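Local coordinates for protein CT_858 (Chlamydia trachomatis, PDB 3DOR) that is the secreted chlamydial protease CPAF, a dimer that probably cuts proteins as a serine-type endopeptidase, at residues B[76-90]-B[151-163]. Sequence-based numbering, arbitrary orientation.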
ATOM      1  N   VAL B  76      -2.729 -12.948  10.950  1.00 32.46           N
ATOM      2  CA  VAL B  76      -3.675 -12.705   9.869  1.00 31.82           C
ATOM      3  C   VAL B  76      -4.907 -11.967  10.372  1.00 32.16           C
ATOM      4  O   VAL B  76      -5.442 -12.298  11.427  1.00 33.85           O
ATOM      5  CB  VAL B  76      -4.172 -14.030   9.242  1.00 34.75           C
ATOM      6  CG1 VAL B  76      -4.976 -13.739   7.976  1.00 33.86           C
ATOM      7  CG2 VAL B  76      -3.003 -14.951   8.947  1.00 33.48           C
ATOM      8  N   THR B  77      -5.353 -10.966   9.623  1.00 31.06           N
ATOM      9  CA  THR B  77      -6.563 -10.233   9.980  1.00 30.97           C
ATOM     10  C   THR B  77      -7.539 -10.531   8.846  1.00 31.70           C
ATOM     11  O   THR B  77      -7.117 -10.787   7.715  1.00 30.65           O
ATOM     12  CB  THR B  77      -6.331  -8.711  10.064  1.00 31.35           C
ATOM     13  OG1 THR B  77      -5.984  -8.202   8.774  1.00 35.79           O
ATOM     14  CG2 THR B  77      -5.213  -8.399  11.046  1.00 32.41           C
ATOM     15  N   PHE B  78      -8.835 -10.495   9.132  1.00 30.83           N
ATOM     16  CA  PHE B  78      -9.823 -10.811   8.105  1.00 30.95           C
ATOM     17  C   PHE B  78     -10.878  -9.739   7.915  1.00 30.60           C
ATOM     18  O   PHE B  78     -11.119  -8.932   8.816  1.00 29.70           O
ATOM     19  CB  PHE B  78     -10.515 -12.139   8.449  1.00 28.05           C
ATOM     20  CG  PHE B  78      -9.558 -13.255   8.766  1.00 29.15           C
ATOM     21  CD1 PHE B  78      -9.051 -13.407  10.052  1.00 26.84           C
ATOM     22  CD2 PHE B  78      -9.148 -14.143   7.772  1.00 28.21           C
ATOM     23  CE1 PHE B  78      -8.144 -14.431  10.351  1.00 28.61           C
ATOM     24  CE2 PHE B  78      -8.240 -15.170   8.059  1.00 26.62           C
ATOM     25  CZ  PHE B  78      -7.741 -15.312   9.350  1.00 27.79           C
ATOM     26  N   PHE B  79     -11.502  -9.733   6.736  1.00 31.50           N
ATOM     27  CA  PHE B  79     -12.571  -8.777   6.455  1.00 33.28           C
ATOM     28  C   PHE B  79     -13.812  -9.341   7.142  1.00 32.97           C
ATOM     29  O   PHE B  79     -14.653  -9.960   6.496  1.00 35.33           O
ATOM     30  CB  PHE B  79     -12.841  -8.657   4.943  1.00 31.48           C
ATOM     31  CG  PHE B  79     -11.759  -7.951   4.168  1.00 30.17           C
ATOM     32  CD1 PHE B  79     -10.925  -8.657   3.302  1.00 30.33           C
ATOM     33  CD2 PHE B  79     -11.587  -6.570   4.289  1.00 31.34           C
ATOM     34  CE1 PHE B  79      -9.938  -8.000   2.564  1.00 28.27           C
ATOM     35  CE2 PHE B  79     -10.605  -5.901   3.560  1.00 28.44           C
ATOM     36  CZ  PHE B  79      -9.778  -6.618   2.694  1.00 30.03           C
ATOM     37  N   ALA B  80     -13.906  -9.135   8.452  1.00 34.09           N
ATOM     38  CA  ALA B  80     -15.024  -9.629   9.260  1.00 34.91           C
ATOM     39  C   ALA B  80     -15.205  -8.699  10.447  1.00 35.46           C
ATOM     40  O   ALA B  80     -14.220  -8.217  11.001  1.00 38.66           O
ATOM     41  CB  ALA B  80     -14.725 -11.041   9.746  1.00 33.58           C
ATOM     42  N   ILE B  81     -16.448  -8.449  10.853  1.00 35.00           N
ATOM     43  CA  ILE B  81     -16.688  -7.539  11.968  1.00 35.15           C
ATOM     44  C   ILE B  81     -17.248  -8.147  13.245  1.00 35.72           C
ATOM     45  O   ILE B  81     -17.294  -7.476  14.275  1.00 36.53           O
ATOM     46  CB  ILE B  81     -17.622  -6.384  11.562  1.00 36.34           C
ATOM     47  CG1 ILE B  81     -19.003  -6.926  11.202  1.00 36.43           C
ATOM     48  CG2 ILE B  81     -17.022  -5.624  10.385  1.00 38.08           C
ATOM     49  CD1 ILE B  81     -19.980  -5.847  10.800  1.00 36.25           C
ATOM     50  N   GLU B  82     -17.682  -9.401  13.191  1.00 35.25           N
ATOM     51  CA  GLU B  82     -18.226 -10.038  14.386  1.00 35.97           C
ATOM     52  C   GLU B  82     -17.265  -9.897  15.568  1.00 35.52           C
ATOM     53  O   GLU B  82     -16.061 -10.120  15.424  1.00 36.28           O
ATOM     54  CB  GLU B  82     -18.490 -11.518  14.126  1.00 36.01           C
ATOM     55  CG  GLU B  82     -19.026 -12.246  15.339  1.00 39.23           C
ATOM     56  CD  GLU B  82     -19.304 -13.699  15.054  1.00 39.00           C
ATOM     57  OE1 GLU B  82     -18.452 -14.346  14.411  1.00 40.92           O
ATOM     58  OE2 GLU B  82     -20.367 -14.194  15.477  1.00 40.06           O
ATOM     59  N   SER B  83     -17.791  -9.530  16.732  1.00 33.30           N
ATOM     60  CA  SER B  83     -16.946  -9.378  17.910  1.00 33.55           C
ATOM     61  C   SER B  83     -17.718  -9.462  19.222  1.00 33.55           C
ATOM     62  O   SER B  83     -18.936  -9.269  19.261  1.00 33.79           O
ATOM     63  CB  SER B  83     -16.203  -8.040  17.856  1.00 33.26           C
ATOM     64  OG  SER B  83     -17.089  -6.956  18.084  1.00 34.50           O
ATOM     65  N   ALA B  84     -16.991  -9.743  20.297  1.00 33.49           N
ATOM     66  CA  ALA B  84     -17.565  -9.850  21.635  1.00 34.53           C
ATOM     67  C   ALA B  84     -16.648  -9.077  22.573  1.00 33.82           C
ATOM     68  O   ALA B  84     -15.434  -9.191  22.479  1.00 35.33           O
ATOM     69  CB  ALA B  84     -17.643 -11.309  22.056  1.00 34.62           C
ATOM     70  N   TYR B  85     -17.229  -8.300  23.478  1.00 34.22           N
ATOM     71  CA  TYR B  85     -16.437  -7.491  24.394  1.00 33.90           C
ATOM     72  C   TYR B  85     -17.083  -7.316  25.761  1.00 32.72           C
ATOM     73  O   TYR B  85     -18.287  -7.102  25.848  1.00 33.09           O
ATOM     74  CB  TYR B  85     -16.225  -6.104  23.780  1.00 33.77           C
ATOM     75  CG  TYR B  85     -15.486  -5.122  24.667  1.00 35.11           C
ATOM     76  CD1 TYR B  85     -14.101  -5.199  24.823  1.00 35.46           C
ATOM     77  CD2 TYR B  85     -16.171  -4.103  25.333  1.00 34.14           C
ATOM     78  CE1 TYR B  85     -13.412  -4.284  25.621  1.00 36.65           C
ATOM     79  CE2 TYR B  85     -15.497  -3.181  26.133  1.00 36.14           C
ATOM     80  CZ  TYR B  85     -14.116  -3.279  26.273  1.00 37.98           C
ATOM     81  OH  TYR B  85     -13.440  -2.376  27.058  1.00 40.14           O
ATOM     82  N   LEU B  86     -16.272  -7.412  26.814  1.00 30.91           N
ATOM     83  CA  LEU B  86     -16.725  -7.199  28.188  1.00 30.79           C
ATOM     84  C   LEU B  86     -15.880  -6.045  28.733  1.00 31.49           C
ATOM     85  O   LEU B  86     -14.653  -6.092  28.680  1.00 32.06           O
ATOM     86  CB  LEU B  86     -16.538  -8.461  29.028  1.00 29.24           C
ATOM     87  CG  LEU B  86     -17.529  -9.570  28.640  1.00 31.88           C
ATOM     88  CD1 LEU B  86     -17.263 -10.845  29.432  1.00 27.88           C
ATOM     89  CD2 LEU B  86     -18.947  -9.057  28.885  1.00 28.42           C
ATOM     90  N   PRO B  87     -16.530  -4.994  29.267  1.00 32.14           N
ATOM     91  CA  PRO B  87     -15.904  -3.787  29.823  1.00 31.16           C
ATOM     92  C   PRO B  87     -15.070  -3.897  31.102  1.00 31.65           C
ATOM     93  O   PRO B  87     -15.270  -3.128  32.049  1.00 31.62           O
ATOM     94  CB  PRO B  87     -17.089  -2.851  30.001  1.00 31.52           C
ATOM     95  CG  PRO B  87     -18.159  -3.797  30.449  1.00 33.69           C
ATOM     96  CD  PRO B  87     -17.987  -4.977  29.504  1.00 32.72           C
ATOM     97  N   TYR B  88     -14.131  -4.833  31.125  1.00 30.43           N
ATOM     98  CA  TYR B  88     -13.266  -4.999  32.289  1.00 31.69           C
ATOM     99  C   TYR B  88     -11.812  -5.161  31.888  1.00 31.73           C
ATOM    100  O   TYR B  88     -11.505  -5.444  30.731  1.00 31.00           O
ATOM    101  CB  TYR B  88     -13.686  -6.214  33.107  1.00 32.85           C
ATOM    102  CG  TYR B  88     -15.150  -6.211  33.432  1.00 34.72           C
ATOM    103  CD1 TYR B  88     -16.063  -6.879  32.616  1.00 34.68           C
ATOM    104  CD2 TYR B  88     -15.632  -5.504  34.527  1.00 34.53           C
ATOM    105  CE1 TYR B  88     -17.430  -6.838  32.885  1.00 37.63           C
ATOM    106  CE2 TYR B  88     -16.995  -5.454  34.808  1.00 37.18           C
ATOM    107  CZ  TYR B  88     -17.887  -6.119  33.981  1.00 37.19           C
ATOM    108  OH  TYR B  88     -19.233  -6.037  34.237  1.00 39.81           O
ATOM    109  N   THR B  89     -10.918  -4.953  32.847  1.00 30.72           N
ATOM    110  CA  THR B  89      -9.499  -5.112  32.590  1.00 30.47           C
ATOM    111  C   THR B  89      -8.872  -5.826  33.776  1.00 30.09           C
ATOM    112  O   THR B  89      -9.023  -5.412  34.923  1.00 31.72           O
ATOM    113  CB  THR B  89      -8.786  -3.760  32.384  1.00 32.03           C
ATOM    114  OG1 THR B  89      -9.420  -3.037  31.316  1.00 34.12           O
ATOM    115  CG2 THR B  89      -7.319  -3.994  32.024  1.00 30.29           C
ATOM    116  N   VAL B  90      -8.173  -6.910  33.489  1.00 29.93           N
ATOM    117  CA  VAL B  90      -7.522  -7.691  34.521  1.00 33.44           C
ATOM    118  C   VAL B  90      -6.005  -7.589  34.384  1.00 35.19           C
ATOM    119  O   VAL B  90      -5.490  -7.293  33.305  1.00 36.58           O
ATOM    120  CB  VAL B  90      -7.960  -9.170  34.414  1.00 34.30           C
ATOM    121  CG1 VAL B  90      -7.082 -10.056  35.281  1.00 35.23           C
ATOM    122  CG2 VAL B  90      -9.417  -9.293  34.842  1.00 34.74           C
ATOM    123  N   PHE B 151     -11.303 -10.745  27.417  1.00 30.75           N
ATOM    124  CA  PHE B 151     -12.570 -10.029  27.304  1.00 31.22           C
ATOM    125  C   PHE B 151     -12.767  -9.318  25.965  1.00 30.37           C
ATOM    126  O   PHE B 151     -13.594  -8.416  25.850  1.00 31.04           O
ATOM    127  CB  PHE B 151     -12.701  -9.024  28.450  1.00 34.28           C
ATOM    128  CG  PHE B 151     -12.850  -9.665  29.805  1.00 37.07           C
ATOM    129  CD1 PHE B 151     -12.197  -9.139  30.909  1.00 38.09           C
ATOM    130  CD2 PHE B 151     -13.662 -10.779  29.983  1.00 39.27           C
ATOM    131  CE1 PHE B 151     -12.351  -9.712  32.176  1.00 39.54           C
ATOM    132  CE2 PHE B 151     -13.823 -11.360  31.245  1.00 40.02           C
ATOM    133  CZ  PHE B 151     -13.166 -10.823  32.341  1.00 38.43           C
ATOM    134  N   SER B 152     -12.026  -9.734  24.945  1.00 30.19           N
ATOM    135  CA  SER B 152     -12.151  -9.109  23.628  1.00 29.85           C
ATOM    136  C   SER B 152     -11.903 -10.137  22.529  1.00 30.06           C
ATOM    137  O   SER B 152     -10.756 -10.463  22.219  1.00 29.61           O
ATOM    138  CB  SER B 152     -11.153  -7.946  23.508  1.00 29.29           C
ATOM    139  OG  SER B 152     -11.397  -7.191  22.340  1.00 30.90           O
ATOM    140  N   ARG B 153     -12.987 -10.658  21.954  1.00 31.21           N
ATOM    141  CA  ARG B 153     -12.901 -11.669  20.901  1.00 30.69           C
ATOM    142  C   ARG B 153     -13.280 -11.026  19.576  1.00 31.96           C
ATOM    143  O   ARG B 153     -14.308 -10.360  19.472  1.00 32.52           O
ATOM    144  CB  ARG B 153     -13.842 -12.833  21.208  1.00 29.02           C
ATOM    145  CG  ARG B 153     -13.703 -13.382  22.615  1.00 30.50           C
ATOM    146  CD  ARG B 153     -12.338 -14.005  22.859  1.00 29.88           C
ATOM    147  NE  ARG B 153     -12.167 -14.309  24.274  1.00 32.81           N
ATOM    148  CZ  ARG B 153     -12.774 -15.307  24.913  1.00 34.42           C
ATOM    149  NH1 ARG B 153     -13.586 -16.128  24.264  1.00 31.93           N
ATOM    150  NH2 ARG B 153     -12.613 -15.448  26.222  1.00 33.32           N
ATOM    151  N   MET B 154     -12.462 -11.245  18.554  1.00 34.01           N
ATOM    152  CA  MET B 154     -12.711 -10.624  17.264  1.00 34.17           C
ATOM    153  C   MET B 154     -12.532 -11.561  16.085  1.00 33.13           C
ATOM    154  O   MET B 154     -11.464 -12.137  15.903  1.00 34.17           O
ATOM    155  CB  MET B 154     -11.777  -9.424  17.107  1.00 34.16           C
ATOM    156  CG  MET B 154     -12.030  -8.319  18.124  1.00 36.70           C
ATOM    157  SD  MET B 154     -10.667  -7.148  18.252  1.00 41.33           S
ATOM    158  CE  MET B 154     -10.841  -6.303  16.702  1.00 41.45           C
ATOM    159  N   ALA B 155     -13.580 -11.711  15.281  1.00 31.95           N
ATOM    160  CA  ALA B 155     -13.482 -12.574  14.112  1.00 33.11           C
ATOM    161  C   ALA B 155     -12.439 -11.969  13.175  1.00 31.25           C
ATOM    162  O   ALA B 155     -11.878 -12.670  12.341  1.00 30.46           O
ATOM    163  CB  ALA B 155     -14.838 -12.681  13.394  1.00 32.39           C
ATOM    164  N   SER B 156     -12.186 -10.667  13.319  1.00 28.97           N
ATOM    165  CA  SER B 156     -11.204  -9.986  12.476  1.00 28.23           C
ATOM    166  C   SER B 156      -9.810 -10.545  12.737  1.00 27.78           C
ATOM    167  O   SER B 156      -8.907 -10.394  11.919  1.00 26.38           O
ATOM    168  CB  SER B 156     -11.207  -8.466  12.735  1.00 28.26           C
ATOM    169  OG  SER B 156     -10.759  -8.145  14.045  1.00 28.65           O
ATOM    170  N   LEU B 157      -9.636 -11.195  13.882  1.00 27.14           N
ATOM    171  CA  LEU B 157      -8.349 -11.769  14.217  1.00 28.04           C
ATOM    172  C   LEU B 157      -8.395 -13.299  14.174  1.00 29.18           C
ATOM    173  O   LEU B 157      -7.429 -13.975  14.545  1.00 26.79           O
ATOM    174  CB  LEU B 157      -7.907 -11.278  15.599  1.00 27.45           C
ATOM    175  CG  LEU B 157      -7.683  -9.764  15.716  1.00 29.37           C
ATOM    176  CD1 LEU B 157      -7.233  -9.393  17.134  1.00 30.10           C
ATOM    177  CD2 LEU B 157      -6.629  -9.341  14.700  1.00 28.40           C
ATOM    178  N   GLY B 158      -9.519 -13.844  13.717  1.00 29.37           N
ATOM    179  CA  GLY B 158      -9.649 -15.288  13.634  1.00 30.83           C
ATOM    180  C   GLY B 158     -10.127 -15.960  14.914  1.00 32.47           C
ATOM    181  O   GLY B 158     -10.010 -17.184  15.057  1.00 31.61           O
ATOM    182  N   HIS B 159     -10.660 -15.171  15.845  1.00 30.93           N
ATOM    183  CA  HIS B 159     -11.166 -15.722  17.097  1.00 33.08           C
ATOM    184  C   HIS B 159     -12.571 -16.266  16.892  1.00 34.54           C
ATOM    185  O   HIS B 159     -13.302 -15.804  16.021  1.00 33.37           O
ATOM    186  CB  HIS B 159     -11.303 -14.655  18.197  1.00 31.83           C
ATOM    187  CG  HIS B 159     -10.047 -13.908  18.507  1.00 32.51           C
ATOM    188  ND1 HIS B 159      -8.791 -14.418  18.261  1.00 33.35           N
ATOM    189  CD2 HIS B 159      -9.857 -12.704  19.100  1.00 29.69           C
ATOM    190  CE1 HIS B 159      -7.881 -13.563  18.692  1.00 33.14           C
ATOM    191  NE2 HIS B 159      -8.502 -12.516  19.205  1.00 31.97           N
ATOM    192  N   LYS B 160     -12.949 -17.243  17.705  1.00 36.52           N
ATOM    193  CA  LYS B 160     -14.310 -17.757  17.665  1.00 39.00           C
ATOM    194  C   LYS B 160     -14.977 -16.705  18.540  1.00 37.85           C
ATOM    195  O   LYS B 160     -14.453 -16.376  19.600  1.00 38.63           O
ATOM    196  CB  LYS B 160     -14.415 -19.114  18.360  1.00 40.67           C
ATOM    197  CG  LYS B 160     -13.766 -20.267  17.626  1.00 44.92           C
ATOM    198  CD  LYS B 160     -13.984 -21.560  18.404  1.00 47.65           C
ATOM    199  CE  LYS B 160     -13.463 -22.769  17.648  1.00 50.19           C
ATOM    200  NZ  LYS B 160     -13.534 -23.994  18.492  1.00 51.62           N
ATOM    201  N   VAL B 161     -16.104 -16.161  18.111  1.00 37.51           N
ATOM    202  CA  VAL B 161     -16.764 -15.137  18.908  1.00 38.42           C
ATOM    203  C   VAL B 161     -17.945 -15.657  19.723  1.00 39.33           C
ATOM    204  O   VAL B 161     -18.908 -16.187  19.169  1.00 40.10           O
ATOM    205  CB  VAL B 161     -17.267 -13.977  18.017  1.00 37.56           C
ATOM    206  CG1 VAL B 161     -17.913 -12.902  18.878  1.00 35.97           C
ATOM    207  CG2 VAL B 161     -16.112 -13.396  17.218  1.00 37.34           C
ATOM    208  N   PRO B 162     -17.883 -15.513  21.057  1.00 38.77           N
ATOM    209  CA  PRO B 162     -18.960 -15.965  21.943  1.00 38.08           C
ATOM    210  C   PRO B 162     -20.016 -14.869  22.040  1.00 37.88           C
ATOM    211  O   PRO B 162     -19.835 -13.777  21.504  1.00 36.90           O
ATOM    212  CB  PRO B 162     -18.243 -16.169  23.269  1.00 39.09           C
ATOM    213  CG  PRO B 162     -17.269 -15.016  23.268  1.00 39.50           C
ATOM    214  CD  PRO B 162     -16.714 -15.069  21.841  1.00 39.11           C
ATOM    215  N   SER B 163     -21.111 -15.162  22.730  1.00 38.82           N
ATOM    216  CA  SER B 163     -22.194 -14.205  22.913  1.00 39.73           C
ATOM    217  C   SER B 163     -23.062 -14.692  24.053  1.00 40.14           C
ATOM    218  O   SER B 163     -22.882 -15.801  24.547  1.00 40.93           O
ATOM    219  CB  SER B 163     -23.047 -14.099  21.652  1.00 41.47           C
ATOM    220  OG  SER B 163     -23.723 -15.323  21.403  1.00 43.95           O
TER
HETATM  221  O   HOH W   1      -5.018 -13.377  13.733  1.00 35.07           O
HETATM  222  O   HOH W   2     -14.088  -8.702  14.065  1.00 35.95           O
HETATM  223  O   HOH W   3     -13.923  -7.293  20.964  1.00 44.01           O
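The carbonyl oxygen of Glu-82 is gripped twice: Ala-155 N donates to Glu-82 O over 3.0 Å, and a water donates to it over 2.8 Å. That water also donates to Ala-80 O and accepts from Ser-156 N, tying the loop ahead of strand 83-85 to the 3-10 segment 155-157. Farther along, Ala-84 N bonds to Arg-153 O and Arg-153 N to Ala-84 O, each over 2.9 Å, and Leu-86 N to Phe-151 O continues the antiparallel register. On the Ala-84 face, Val-161 CG1 rests 3.6 Å from Ala-84 CB; with CG anti to the backbone N (chi1 179°), the Glu-82 chain stretches out so that its CG and CD lie alongside Val-161 CB, the two side chains running in opposite senses. At one end, Tyr-88 turns its ring edge to the Phe-151 face, planes at 63°, while Leu-86 CD1 touches Phe-151 CD2 at 3.6 Å. At the other, Phe-78 N reaches Ser-156 O over 2.8 Å; the strand of Phe-78, 75-78, belongs to a different sheet, alongside strand 507-518. Strand 83-92 pairs with short strand 152-154 on one side and, through Ser-83 and Tyr-85, bonds to strand 177-187, within the antiparallel sheet of a PDZ-like domain.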